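Local coordinates for hypothetical protein Cgl1923 (Corynebacterium glutamicum ATCC 13032, PDB 2P90) that is of unknown function but belongs to the PAC2 family, forms a three-chain assembly, and may be related to proteasome assembly chaperones, at residues S46-D51 with K216-I221; P103-S108 with F130-T135; P110-R115 with G177-M182; Q33-A38 with M173-S178; V199-Y204 with S208-A213. One frame throughout, in Å; residues are numbered along the deposited sequence.

From the N terminus, residues 33-38, which follow strand 27-33, open contact 4, and helix 41-52 opens contact 1. Strand 103-108 and the loop 110-115 begin contacts 2 and 3. Contact 2 closes first, at residues 130-135, across helix 116-129; its span crosses that of contact 3. Contacts 3 and 4 both end around Gly177 and Ser178, fastening two loops to the start of helix 179-189 beside the second subunit. Contact 5 joins strand 194-202 to the helix after it. Contact 1 closes last, on helix 211-225; it crosses contact 4 and encloses contacts 2, 3 and 5, joining two helices that pack on the mixed sheet.

Contact 1 of 5, residues S46-D51 with K216-I221; sequences SSHLMD and KLLQSI
The imidazole of His48 is the flat group of this contact, and methyl CD1 of Leu218 comes up to it at a slant, neither squarely over the ring nor in its plane. The pair belongs to a helix-helix contact of the alpha/beta fold, in which helix 41-52 and helix 211-225 both pack on the central mixed sheet. Between residues 46-51 and 216-221 the backbones come closest at Leu49 and Leu218, whose CA atoms are 8.9 Å apart, and side chains alone bridge the gap.

Leu218 does most of the work. Its CG stands anti to the carbonyl carbon (chi1 -72°), which carries the branched end across to the other helix and divides its methyls between two neighbours: CD1 goes to His48 and CD2 to Leu49. CD2 of Leu218 lies 3.9 Å from CD1 of Leu49 and 4.1 Å from CD2 of Leu49, so that it meets the fork of that leucine; the two leucines lie alongside, pointing opposite ways. No hydrogen bond links the two segments, which meet by packing without polar bonds.

Leu49 also rests on Met106 of strand 103-108, while Leu217 packs on Val199 of strand 194-202; Leu218 is further covered by Leu231. On the far side of helix 211-225, Lys216 O accepts two bonds from one serine, from opposite faces of its carbonyl plane: the helical one from Ser220 N at 3.0 Å, and a second from Ser220 OG at 2.7 Å, which arrives 36° out of that plane.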
# COMPACT_ATOMS: atom_id res chain seq x y z
N SER B 46 19.38 12.40 -10.28
CA SER B 46 18.47 13.12 -11.16
C SER B 46 18.29 14.56 -10.69
O SER B 46 18.30 15.49 -11.50
CB SER B 46 17.13 12.38 -11.36
OG SER B 46 16.37 12.34 -10.18
N SER B 47 18.16 14.76 -9.39
CA SER B 47 17.99 16.11 -8.93
C SER B 47 19.27 16.96 -9.09
O SER B 47 19.19 18.15 -9.34
CB SER B 47 17.37 16.16 -7.52
OG SER B 47 18.37 16.06 -6.55
N HIS B 48 20.44 16.34 -9.02
CA HIS B 48 21.68 17.06 -9.30
C HIS B 48 21.77 17.58 -10.76
O HIS B 48 22.14 18.75 -10.99
CB HIS B 48 22.89 16.19 -8.95
CG HIS B 48 24.20 16.88 -9.18
ND1 HIS B 48 24.99 16.62 -10.28
CD2 HIS B 48 24.83 17.86 -8.48
CE1 HIS B 48 26.07 17.39 -10.23
NE2 HIS B 48 26.00 18.15 -9.16
N LEU B 49 21.44 16.70 -11.70
CA LEU B 49 21.43 17.02 -13.12
C LEU B 49 20.41 18.10 -13.40
O LEU B 49 20.67 19.02 -14.17
CB LEU B 49 21.07 15.77 -13.92
CG LEU B 49 22.13 14.65 -13.91
CD1 LEU B 49 21.63 13.42 -14.65
CD2 LEU B 49 23.53 15.10 -14.47
N MET B 50 19.26 18.00 -12.74
CA MET B 50 18.21 18.99 -12.94
C MET B 50 18.60 20.40 -12.47
O MET B 50 18.33 21.37 -13.17
CB MET B 50 16.92 18.53 -12.29
CG MET B 50 15.69 18.84 -13.14
SD MET B 50 15.09 17.52 -14.20
CE MET B 50 14.28 16.61 -12.88
N ASP B 51 19.26 20.49 -11.32
CA ASP B 51 19.69 21.75 -10.76
C ASP B 51 20.85 22.35 -11.54
O ASP B 51 20.98 23.57 -11.64
CB ASP B 51 20.17 21.56 -9.34
CG ASP B 51 19.05 21.29 -8.39
OD1 ASP B 51 17.88 21.51 -8.80
OD2 ASP B 51 19.33 20.88 -7.23
N LYS B 216 29.44 8.29 -8.30
CA LYS B 216 29.72 7.07 -9.03
C LYS B 216 28.67 6.78 -10.11
O LYS B 216 29.05 6.49 -11.25
CB LYS B 216 29.90 5.88 -8.07
CG LYS B 216 30.57 4.67 -8.71
CD LYS B 216 31.90 5.06 -9.37
CE LYS B 216 32.17 4.22 -10.63
NZ LYS B 216 32.84 2.93 -10.33
N LEU B 217 27.38 6.83 -9.77
CA LEU B 217 26.33 6.61 -10.78
C LEU B 217 26.46 7.62 -11.93
O LEU B 217 26.38 7.25 -13.08
CB LEU B 217 24.90 6.67 -10.20
CG LEU B 217 24.34 5.51 -9.39
CD1 LEU B 217 23.02 5.94 -8.75
CD2 LEU B 217 24.15 4.22 -10.22
N LEU B 218 26.69 8.88 -11.59
CA LEU B 218 26.76 9.91 -12.60
C LEU B 218 27.99 9.74 -13.54
O LEU B 218 27.87 9.85 -14.77
CB LEU B 218 26.70 11.30 -11.96
CG LEU B 218 25.35 11.74 -11.39
CD1 LEU B 218 25.41 13.17 -10.89
CD2 LEU B 218 24.24 11.60 -12.45
N GLN B 219 29.16 9.42 -12.97
CA GLN B 219 30.33 9.21 -13.80
C GLN B 219 30.22 7.92 -14.63
O GLN B 219 30.75 7.85 -15.73
CB GLN B 219 31.68 9.40 -13.03
CG GLN B 219 32.02 8.43 -11.91
CD GLN B 219 33.00 9.04 -10.85
OE1 GLN B 219 33.50 10.17 -10.98
NE2 GLN B 219 33.25 8.27 -9.78
N SER B 220 29.46 6.94 -14.15
CA SER B 220 29.20 5.75 -14.97
C SER B 220 28.35 6.10 -16.20
O SER B 220 28.55 5.57 -17.28
CB SER B 220 28.54 4.64 -14.15
OG SER B 220 29.29 4.38 -12.99
N ILE B 221 27.41 7.00 -15.99
CA ILE B 221 26.56 7.53 -17.05
C ILE B 221 27.35 8.43 -18.00
O ILE B 221 27.25 8.26 -19.22
CB ILE B 221 25.39 8.32 -16.43
CG1 ILE B 221 24.38 7.37 -15.79
CG2 ILE B 221 24.71 9.21 -17.46
CD1 ILE B 221 23.56 8.07 -14.75

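Contact 2 of 5, residues P103-S108 with F130-T135; sequences PFLMLS and FGVENT
Leu105, in an extended strand, and Val132, in the turn that follows a helix, bring their backbones closest, with CA atoms 8.2 Å apart and no hydrogen bond between the segments. They belong to a beta-alpha-beta crossover: strand 103-108 leads through helix 116-129 to strand 134-143, parallel to it in the sheet, with strand 27-33 lying between the two. The helix ends in a Schellman motif with Gly131 as its C-prime residue. There the positive phi of 53° turns the chain back, Gly131 N bonding to Glu128 O and Val132 N to Val127 O.

This reversal sets Phe130 and Val132 on the same leucine. One methyl, CD2 of Leu105, makes both contacts; the chi1 of Leu105, -98°, an unstaggered value, points it at the two partners. Phe130 meets CD2 of Leu105 with its CB, 3.9 Å away, while its ring is set obliquely to that methyl; the two side chains meet roughly perpendicular.

Leu28 of the intervening strand touches both Leu105 and Val132, and Val18 also packs on Leu105, so the contact is part of the layer between the sheet and the end of helix 116-129. In Val132 the branch anti to the carbonyl carbon is the one used, and its CG2 comes to 3.6 Å from CD2 of Leu105.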
# COMPACT_ATOMS: atom_id res chain seq x y z
N PRO B 103 22.47 16.61 -26.10
CA PRO B 103 21.21 16.17 -25.47
C PRO B 103 21.23 14.73 -24.94
O PRO B 103 21.80 13.84 -25.56
CB PRO B 103 20.18 16.29 -26.60
CG PRO B 103 20.99 16.14 -27.89
CD PRO B 103 22.35 16.70 -27.57
N PHE B 104 20.61 14.53 -23.79
CA PHE B 104 20.19 13.20 -23.39
C PHE B 104 18.81 13.26 -22.73
O PHE B 104 18.27 14.34 -22.41
CB PHE B 104 21.21 12.51 -22.48
CG PHE B 104 21.44 13.20 -21.16
CD1 PHE B 104 20.84 12.71 -19.99
CD2 PHE B 104 22.26 14.34 -21.08
CE1 PHE B 104 21.08 13.34 -18.76
CE2 PHE B 104 22.50 14.98 -19.87
CZ PHE B 104 21.91 14.48 -18.70
N LEU B 105 18.25 12.08 -22.52
CA LEU B 105 16.92 11.94 -21.98
C LEU B 105 16.93 11.39 -20.56
O LEU B 105 17.68 10.47 -20.21
CB LEU B 105 16.09 11.06 -22.91
CG LEU B 105 15.20 11.78 -23.89
CD1 LEU B 105 15.82 12.98 -24.57
CD2 LEU B 105 14.61 10.78 -24.92
N MET B 106 16.07 11.96 -19.74
CA MET B 106 15.91 11.49 -18.39
C MET B 106 14.42 11.26 -18.03
O MET B 106 13.55 12.13 -18.21
CB MET B 106 16.61 12.47 -17.43
CG MET B 106 16.52 12.04 -15.98
SD MET B 106 17.79 12.77 -14.92
CE MET B 106 18.62 11.28 -14.55
N LEU B 107 14.14 10.06 -17.54
CA LEU B 107 12.87 9.75 -16.94
C LEU B 107 13.10 9.63 -15.43
O LEU B 107 13.79 8.73 -14.95
CB LEU B 107 12.27 8.45 -17.49
CG LEU B 107 10.96 7.99 -16.85
CD1 LEU B 107 9.83 8.95 -17.22
CD2 LEU B 107 10.65 6.56 -17.28
N SER B 108 12.55 10.59 -14.70
CA SER B 108 12.77 10.60 -13.30
C SER B 108 11.51 11.02 -12.56
O SER B 108 10.65 11.67 -13.10
CB SER B 108 13.95 11.50 -12.97
OG SER B 108 13.64 12.86 -13.23
N PHE B 130 11.30 8.83 -29.69
CA PHE B 130 12.42 9.76 -29.65
C PHE B 130 13.73 9.20 -30.21
O PHE B 130 14.77 9.85 -30.12
CB PHE B 130 12.57 10.38 -28.27
CG PHE B 130 11.53 11.41 -27.98
CD1 PHE B 130 11.74 12.75 -28.34
CD2 PHE B 130 10.32 11.05 -27.39
CE1 PHE B 130 10.79 13.71 -28.09
CE2 PHE B 130 9.34 11.99 -27.17
CZ PHE B 130 9.57 13.32 -27.51
N GLY B 131 13.63 8.03 -30.83
CA GLY B 131 14.77 7.33 -31.41
C GLY B 131 15.91 7.14 -30.44
O GLY B 131 17.06 7.33 -30.79
N VAL B 132 15.57 6.81 -29.19
CA VAL B 132 16.56 6.49 -28.13
C VAL B 132 17.31 5.25 -28.59
O VAL B 132 16.69 4.32 -29.13
CB VAL B 132 15.84 6.23 -26.76
CG1 VAL B 132 16.75 5.57 -25.70
CG2 VAL B 132 15.26 7.50 -26.24
N GLU B 133 18.61 5.22 -28.35
CA GLU B 133 19.44 4.10 -28.79
C GLU B 133 19.93 3.19 -27.66
O GLU B 133 20.37 2.09 -27.92
CB GLU B 133 20.60 4.59 -29.69
CG GLU B 133 21.91 4.93 -28.97
CD GLU B 133 22.81 3.69 -28.72
OE1 GLU B 133 23.51 3.71 -27.66
OE2 GLU B 133 22.81 2.73 -29.55
N ASN B 134 19.84 3.64 -26.42
CA ASN B 134 20.21 2.83 -25.25
C ASN B 134 19.52 3.34 -23.98
O ASN B 134 19.39 4.55 -23.76
CB ASN B 134 21.74 2.79 -25.04
CG ASN B 134 22.18 1.84 -23.92
OD1 ASN B 134 23.03 2.18 -23.11
ND2 ASN B 134 21.62 0.65 -23.87
N THR B 135 19.13 2.42 -23.13
CA THR B 135 18.47 2.82 -21.88
C THR B 135 19.24 2.32 -20.67
O THR B 135 19.62 1.16 -20.60
CB THR B 135 16.96 2.33 -21.82
OG1 THR B 135 16.24 2.91 -22.92
CG2 THR B 135 16.31 2.73 -20.48

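Contact 3 of 5, residues P110-R115 with G177-M182; sequences PEPDLR and GSASLM
The N-terminal turn of helix 179-189 receives the carboxylate of Glu111, which reaches it from the loop between strand 103-108 and helix 116-129. Ala179 N donates to Glu111 OE2 at 3.0 Å. The bond is nearly straight, with an N-H...O angle of 166°, and uses the anti lone pair, the one turned away from the other carboxylate oxygen. A water carries the same oxygen on to the next amide of the helix start: it donates to Glu111 OE2 at 2.8 Å and accepts from Ser180 N at 2.7 Å.

This helix of the alpha/beta fold leads from strand 173-175 toward strand 194-202, and Ser178 occupies its N-cap position. To reach it the glutamate is extended, with CG anti to the backbone N (chi1 169°) and CD continuing straight on (chi2 -178°). Its aliphatic part lies along Ala179, where Glu111 CG is 3.9 Å from Ala179 CB, and Pro112 CD adds a looser contact with that methyl at 4.2 Å. Glu111 OE2 also approaches Ser178 CB to 3.1 Å.

The site lies at a subunit interface of the three-chain assembly. Arg73 of the second subunit forms a salt bridge with Glu111 OE2, and Arg70 of the same subunit forms one with OE1. Two arginines and a helix N terminus around one carboxylate would be expected to stabilise its negative charge. Within the helix start, Ser178 OG and Ser180 OG are hydrogen-bonded at 3.0 Å, and Ser180 OG is also bonded to the hydroxyl of Tyr139.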
# COMPACT_ATOMS: atom_id res chain seq x y z
N PRO B 110 8.83 9.56 -9.06
CA PRO B 110 8.52 8.34 -8.27
C PRO B 110 8.34 7.07 -9.11
O PRO B 110 7.68 7.12 -10.17
CB PRO B 110 7.18 8.70 -7.64
CG PRO B 110 6.57 9.71 -8.61
CD PRO B 110 7.73 10.54 -8.98
N GLU B 111 8.90 5.95 -8.64
CA GLU B 111 8.54 4.65 -9.22
C GLU B 111 7.01 4.52 -9.10
O GLU B 111 6.50 4.67 -8.00
CB GLU B 111 9.21 3.50 -8.45
CG GLU B 111 8.66 2.13 -8.82
CD GLU B 111 9.26 0.98 -8.04
OE1 GLU B 111 9.35 1.05 -6.78
OE2 GLU B 111 9.62 -0.03 -8.70
N PRO B 112 6.27 4.24 -10.20
CA PRO B 112 4.80 4.01 -10.04
C PRO B 112 4.43 2.92 -9.04
O PRO B 112 5.11 1.89 -9.01
CB PRO B 112 4.35 3.58 -11.45
CG PRO B 112 5.35 4.31 -12.36
CD PRO B 112 6.69 4.20 -11.62
N ASP B 113 3.36 3.12 -8.26
CA ASP B 113 2.81 2.04 -7.44
C ASP B 113 1.97 1.08 -8.33
O ASP B 113 1.89 -0.12 -8.06
CB ASP B 113 1.90 2.57 -6.33
CG ASP B 113 2.59 3.44 -5.34
OD1 ASP B 113 3.26 2.92 -4.40
OD2 ASP B 113 2.41 4.68 -5.44
N LEU B 114 1.36 1.63 -9.39
CA LEU B 114 0.33 0.94 -10.15
C LEU B 114 0.66 0.83 -11.64
O LEU B 114 1.49 1.59 -12.18
CB LEU B 114 -1.02 1.70 -9.99
CG LEU B 114 -1.41 2.24 -8.58
CD1 LEU B 114 -2.63 3.10 -8.64
CD2 LEU B 114 -1.59 1.12 -7.52
N ARG B 115 -0.02 -0.12 -12.30
CA ARG B 115 -0.01 -0.24 -13.75
C ARG B 115 1.40 -0.41 -14.39
O ARG B 115 1.69 0.25 -15.43
CB ARG B 115 -0.69 0.99 -14.39
CG ARG B 115 -2.18 1.17 -14.08
CD ARG B 115 -2.88 1.64 -15.38
NE ARG B 115 -4.27 1.42 -15.20
CZ ARG B 115 -5.01 0.49 -15.77
NH1 ARG B 115 -4.58 -0.32 -16.71
NH2 ARG B 115 -6.24 0.39 -15.35
N GLY B 177 10.68 -7.41 -7.52
CA GLY B 177 10.46 -6.73 -8.76
C GLY B 177 10.31 -5.23 -8.63
O GLY B 177 9.99 -4.70 -7.54
N SER B 178 10.59 -4.54 -9.73
CA SER B 178 10.36 -3.12 -9.80
C SER B 178 9.86 -2.72 -11.18
O SER B 178 9.89 -3.50 -12.12
CB SER B 178 11.60 -2.34 -9.41
OG SER B 178 12.50 -2.24 -10.48
N ALA B 179 9.36 -1.50 -11.28
CA ALA B 179 8.85 -0.99 -12.52
C ALA B 179 9.97 -0.88 -13.53
O ALA B 179 9.78 -1.17 -14.71
CB ALA B 179 8.19 0.37 -12.30
N SER B 180 11.15 -0.45 -13.07
CA SER B 180 12.29 -0.37 -13.99
C SER B 180 12.80 -1.74 -14.50
O SER B 180 13.21 -1.84 -15.65
CB SER B 180 13.42 0.44 -13.39
OG SER B 180 13.88 -0.18 -12.21
N LEU B 181 12.80 -2.77 -13.63
CA LEU B 181 13.18 -4.14 -14.03
C LEU B 181 12.21 -4.70 -15.07
O LEU B 181 12.64 -5.28 -16.09
CB LEU B 181 13.29 -5.06 -12.83
CG LEU B 181 14.54 -4.81 -11.96
CD1 LEU B 181 14.40 -5.39 -10.59
CD2 LEU B 181 15.81 -5.35 -12.64
N MET B 182 10.91 -4.47 -14.87
CA MET B 182 9.90 -4.83 -15.87
C MET B 182 10.21 -4.12 -17.19
O MET B 182 10.09 -4.71 -18.26
CB MET B 182 8.46 -4.49 -15.39
CG MET B 182 7.37 -5.00 -16.37
SD MET B 182 5.59 -4.84 -15.99
CE MET B 182 5.47 -5.98 -14.63
O HOH W 1 11.46 0.80 -10.66

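Contact 4 of 5, residues Q33-A38 with M173-S178; sequences QGYADA and MTVPGS
Tyr35 turns its ring onto residues 176-178 by a chi1 of 175°, which puts CG opposite the backbone N, and a chi2 of 57°, which presents one face to Ser178. The contact joins the loop after strand 27-33 of the alpha/beta fold to the link between strand 173-175 and helix 179-189. Its core is a CH-pi contact: Ser178 CB sits 3.4 Å from the centroid of the Tyr35 ring, only 9° off the ring normal, and so nearly above the middle of the ring.

The far end of the same ring is polar. Tyr35 OH gives a weak hydrogen bond to Pro176 O at 2.6 Å, and that oxygen is also 3.4 Å from Tyr35 CE1, set obliquely to the ring. Val175 CG2 touches the hydroxyl from the strand side, 3.8 Å from Tyr35 OH. Tyr35 is thus held by a residue over its face and by a carbonyl at its hydroxyl end.

The second subunit completes the surroundings: its Arg73 packs on Tyr35 and bonds to Gly177 O, and residues 173-175 pair antiparallel with one of its strands, extending the sheet across the interface. Its Arg70 bonds to Gly34 O. The loop itself is braced from within, where Gly34 directs its N through a bent bond to the syn lone pair of Asp37 OD2, at 2.8 Å.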
# COMPACT_ATOMS: atom_id res chain seq x y z
N GLN B 33 12.53 6.82 -8.03
CA GLN B 33 12.69 6.79 -6.60
C GLN B 33 11.59 5.87 -6.00
O GLN B 33 10.46 5.85 -6.48
CB GLN B 33 12.63 8.24 -6.08
CG GLN B 33 12.99 8.46 -4.60
CD GLN B 33 12.59 9.89 -4.08
OE1 GLN B 33 12.44 10.85 -4.87
NE2 GLN B 33 12.44 10.04 -2.75
N GLY B 34 11.95 5.04 -5.03
CA GLY B 34 10.98 4.19 -4.36
C GLY B 34 11.33 2.72 -4.28
O GLY B 34 10.66 1.94 -3.58
N TYR B 35 12.39 2.34 -4.98
CA TYR B 35 12.80 0.94 -5.05
C TYR B 35 14.17 0.68 -4.44
O TYR B 35 14.28 -0.03 -3.43
CB TYR B 35 12.74 0.44 -6.50
CG TYR B 35 13.27 -0.95 -6.64
CD1 TYR B 35 12.71 -2.01 -5.90
CD2 TYR B 35 14.34 -1.22 -7.49
CE1 TYR B 35 13.18 -3.31 -6.02
CE2 TYR B 35 14.84 -2.54 -7.60
CZ TYR B 35 14.25 -3.57 -6.88
OH TYR B 35 14.72 -4.86 -6.99
N ALA B 36 15.22 1.23 -5.06
CA ALA B 36 16.60 0.99 -4.61
C ALA B 36 17.27 2.34 -4.32
O ALA B 36 17.93 2.94 -5.19
CB ALA B 36 17.38 0.20 -5.64
N ASP B 37 17.09 2.81 -3.10
CA ASP B 37 17.46 4.20 -2.78
C ASP B 37 18.55 4.37 -1.70
O ASP B 37 18.59 5.42 -1.03
CB ASP B 37 16.21 5.00 -2.39
CG ASP B 37 15.16 5.01 -3.51
OD1 ASP B 37 15.44 5.48 -4.66
OD2 ASP B 37 14.03 4.53 -3.21
N ALA B 38 19.41 3.35 -1.55
CA ALA B 38 20.52 3.41 -0.59
C ALA B 38 21.37 4.68 -0.79
O ALA B 38 21.74 5.00 -1.92
CB ALA B 38 21.39 2.17 -0.69
N MET B 173 20.69 -14.42 -9.28
CA MET B 173 19.96 -13.92 -8.10
C MET B 173 18.49 -13.56 -8.34
O MET B 173 18.07 -13.22 -9.46
CB MET B 173 20.73 -12.78 -7.41
CG MET B 173 20.71 -11.48 -8.16
SD MET B 173 21.90 -10.32 -7.48
CE MET B 173 23.20 -10.40 -8.71
N THR B 174 17.71 -13.69 -7.28
CA THR B 174 16.30 -13.31 -7.34
C THR B 174 16.10 -12.06 -6.47
O THR B 174 16.44 -12.06 -5.27
CB THR B 174 15.34 -14.46 -6.90
OG1 THR B 174 15.65 -14.81 -5.55
CG2 THR B 174 15.50 -15.70 -7.80
N VAL B 175 15.60 -11.00 -7.10
CA VAL B 175 15.33 -9.73 -6.39
C VAL B 175 13.82 -9.38 -6.38
O VAL B 175 13.06 -9.91 -7.18
CB VAL B 175 16.21 -8.55 -6.95
CG1 VAL B 175 17.71 -8.89 -6.86
CG2 VAL B 175 15.84 -8.17 -8.38
N PRO B 176 13.38 -8.52 -5.43
CA PRO B 176 11.98 -8.09 -5.57
C PRO B 176 11.82 -7.24 -6.86
O PRO B 176 12.73 -6.49 -7.27
CB PRO B 176 11.72 -7.30 -4.27
CG PRO B 176 12.86 -7.76 -3.26
CD PRO B 176 14.03 -7.96 -4.23
N GLY B 177 10.68 -7.41 -7.52
CA GLY B 177 10.46 -6.73 -8.76
C GLY B 177 10.31 -5.23 -8.63
O GLY B 177 9.99 -4.70 -7.54
N SER B 178 10.59 -4.54 -9.73
CA SER B 178 10.36 -3.12 -9.80
C SER B 178 9.86 -2.72 -11.18
O SER B 178 9.89 -3.50 -12.12
CB SER B 178 11.60 -2.34 -9.41
OG SER B 178 12.50 -2.24 -10.48

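Contact 5 of 5, residues V199-Y204 with S208-A213; sequences VHVPHY and SPYPAA
Ala213 N donates to Tyr210 O at 3.0 Å, closing the turn that starts helix 211-225 and holding in place the two residues through which it meets strand 194-202. The methyl of Ala213 fits between two valines of the strand: Val199 CG2 and Val201 CG2 each lie 3.7 Å from Ala213 CB. The second branch of Val201 goes to the tyrosine, with CG1 at 4.0 Å from Tyr210 CB, and the valine and tyrosine side chains overlap side by side, running in opposite senses.

Pro202 comes over the Tyr210 ring. Its CD makes a CH-pi contact 4.2 Å from the ring centroid and 25° off the normal, displaced toward the rim. A chi1 of -165° swings the Tyr210 ring toward Pro202 and presents one face to that CD. Val241 and Leu245 of helix 232-250 also pack on this ring.

Val199 and Val201 are hydrogen-bonded through their backbones to strand 134-143. A short loop after strand 194-202 thus returns the chain as a helix lying on that strand, the beta-alpha packing characteristic of alpha/beta folds.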
# COMPACT_ATOMS: atom_id res chain seq x y z
N VAL B 199 24.89 0.94 -7.90
CA VAL B 199 26.01 1.40 -7.12
C VAL B 199 25.87 0.72 -5.75
O VAL B 199 24.74 0.52 -5.27
CB VAL B 199 26.01 2.96 -7.06
CG1 VAL B 199 24.79 3.50 -6.28
CG2 VAL B 199 27.30 3.51 -6.47
N HIS B 200 27.00 0.35 -5.14
CA HIS B 200 27.01 -0.38 -3.87
C HIS B 200 27.31 0.57 -2.75
O HIS B 200 28.33 1.25 -2.80
CB HIS B 200 28.08 -1.47 -3.90
CG HIS B 200 27.81 -2.54 -4.90
ND1 HIS B 200 28.22 -3.85 -4.72
CD2 HIS B 200 27.14 -2.52 -6.07
CE1 HIS B 200 27.84 -4.57 -5.76
NE2 HIS B 200 27.17 -3.79 -6.58
N VAL B 201 26.43 0.64 -1.76
CA VAL B 201 26.54 1.64 -0.72
C VAL B 201 26.74 0.88 0.60
O VAL B 201 26.04 -0.10 0.82
CB VAL B 201 25.25 2.51 -0.68
CG1 VAL B 201 25.29 3.55 0.46
CG2 VAL B 201 24.98 3.16 -2.08
N PRO B 202 27.71 1.32 1.46
CA PRO B 202 27.88 0.66 2.76
C PRO B 202 26.52 0.56 3.43
O PRO B 202 25.83 1.56 3.51
CB PRO B 202 28.80 1.62 3.52
CG PRO B 202 29.55 2.31 2.47
CD PRO B 202 28.69 2.40 1.27
N HIS B 203 26.14 -0.63 3.87
CA HIS B 203 24.80 -0.83 4.41
C HIS B 203 24.56 0.06 5.62
O HIS B 203 23.43 0.53 5.82
CB HIS B 203 24.54 -2.31 4.76
CG HIS B 203 25.38 -2.81 5.89
ND1 HIS B 203 26.72 -3.06 5.76
CD2 HIS B 203 25.07 -3.06 7.18
CE1 HIS B 203 27.21 -3.46 6.92
NE2 HIS B 203 26.23 -3.47 7.81
N TYR B 204 25.60 0.31 6.41
CA TYR B 204 25.42 0.97 7.72
C TYR B 204 25.27 2.47 7.57
O TYR B 204 25.02 3.19 8.55
CB TYR B 204 26.57 0.62 8.67
CG TYR B 204 27.94 0.91 8.09
CD1 TYR B 204 28.58 -0.03 7.26
CD2 TYR B 204 28.61 2.10 8.36
CE1 TYR B 204 29.83 0.21 6.73
CE2 TYR B 204 29.88 2.36 7.81
CZ TYR B 204 30.48 1.39 7.00
OH TYR B 204 31.72 1.61 6.44
N SER B 208 21.17 7.47 5.16
CA SER B 208 21.51 8.90 5.02
C SER B 208 22.13 9.13 3.66
O SER B 208 22.65 8.18 3.07
CB SER B 208 22.53 9.33 6.09
OG SER B 208 22.07 9.01 7.39
N PRO B 209 22.07 10.37 3.14
CA PRO B 209 22.74 10.66 1.87
C PRO B 209 24.20 10.20 1.84
O PRO B 209 24.99 10.50 2.74
CB PRO B 209 22.62 12.19 1.78
CG PRO B 209 21.32 12.48 2.49
CD PRO B 209 21.33 11.54 3.66
N TYR B 210 24.55 9.44 0.82
CA TYR B 210 25.93 9.01 0.58
C TYR B 210 26.37 9.48 -0.82
O TYR B 210 26.31 8.73 -1.79
CB TYR B 210 26.07 7.49 0.78
CG TYR B 210 27.50 7.03 0.91
CD1 TYR B 210 28.23 7.28 2.07
CD2 TYR B 210 28.12 6.36 -0.13
CE1 TYR B 210 29.56 6.85 2.18
CE2 TYR B 210 29.41 5.95 -0.05
CZ TYR B 210 30.14 6.20 1.10
OH TYR B 210 31.43 5.75 1.17
N PRO B 211 26.77 10.76 -0.93
CA PRO B 211 27.13 11.38 -2.24
C PRO B 211 28.18 10.69 -3.09
O PRO B 211 28.16 10.85 -4.30
CB PRO B 211 27.57 12.80 -1.87
CG PRO B 211 26.91 13.07 -0.55
CD PRO B 211 26.82 11.75 0.17
N ALA B 212 29.10 9.94 -2.49
CA ALA B 212 30.09 9.20 -3.31
C ALA B 212 29.38 8.24 -4.31
O ALA B 212 29.86 7.99 -5.43
CB ALA B 212 31.09 8.45 -2.41
N ALA B 213 28.20 7.74 -3.91
CA ALA B 213 27.43 6.82 -4.75
C ALA B 213 26.70 7.56 -5.88
O ALA B 213 26.68 7.10 -7.01
CB ALA B 213 26.48 6.05 -3.90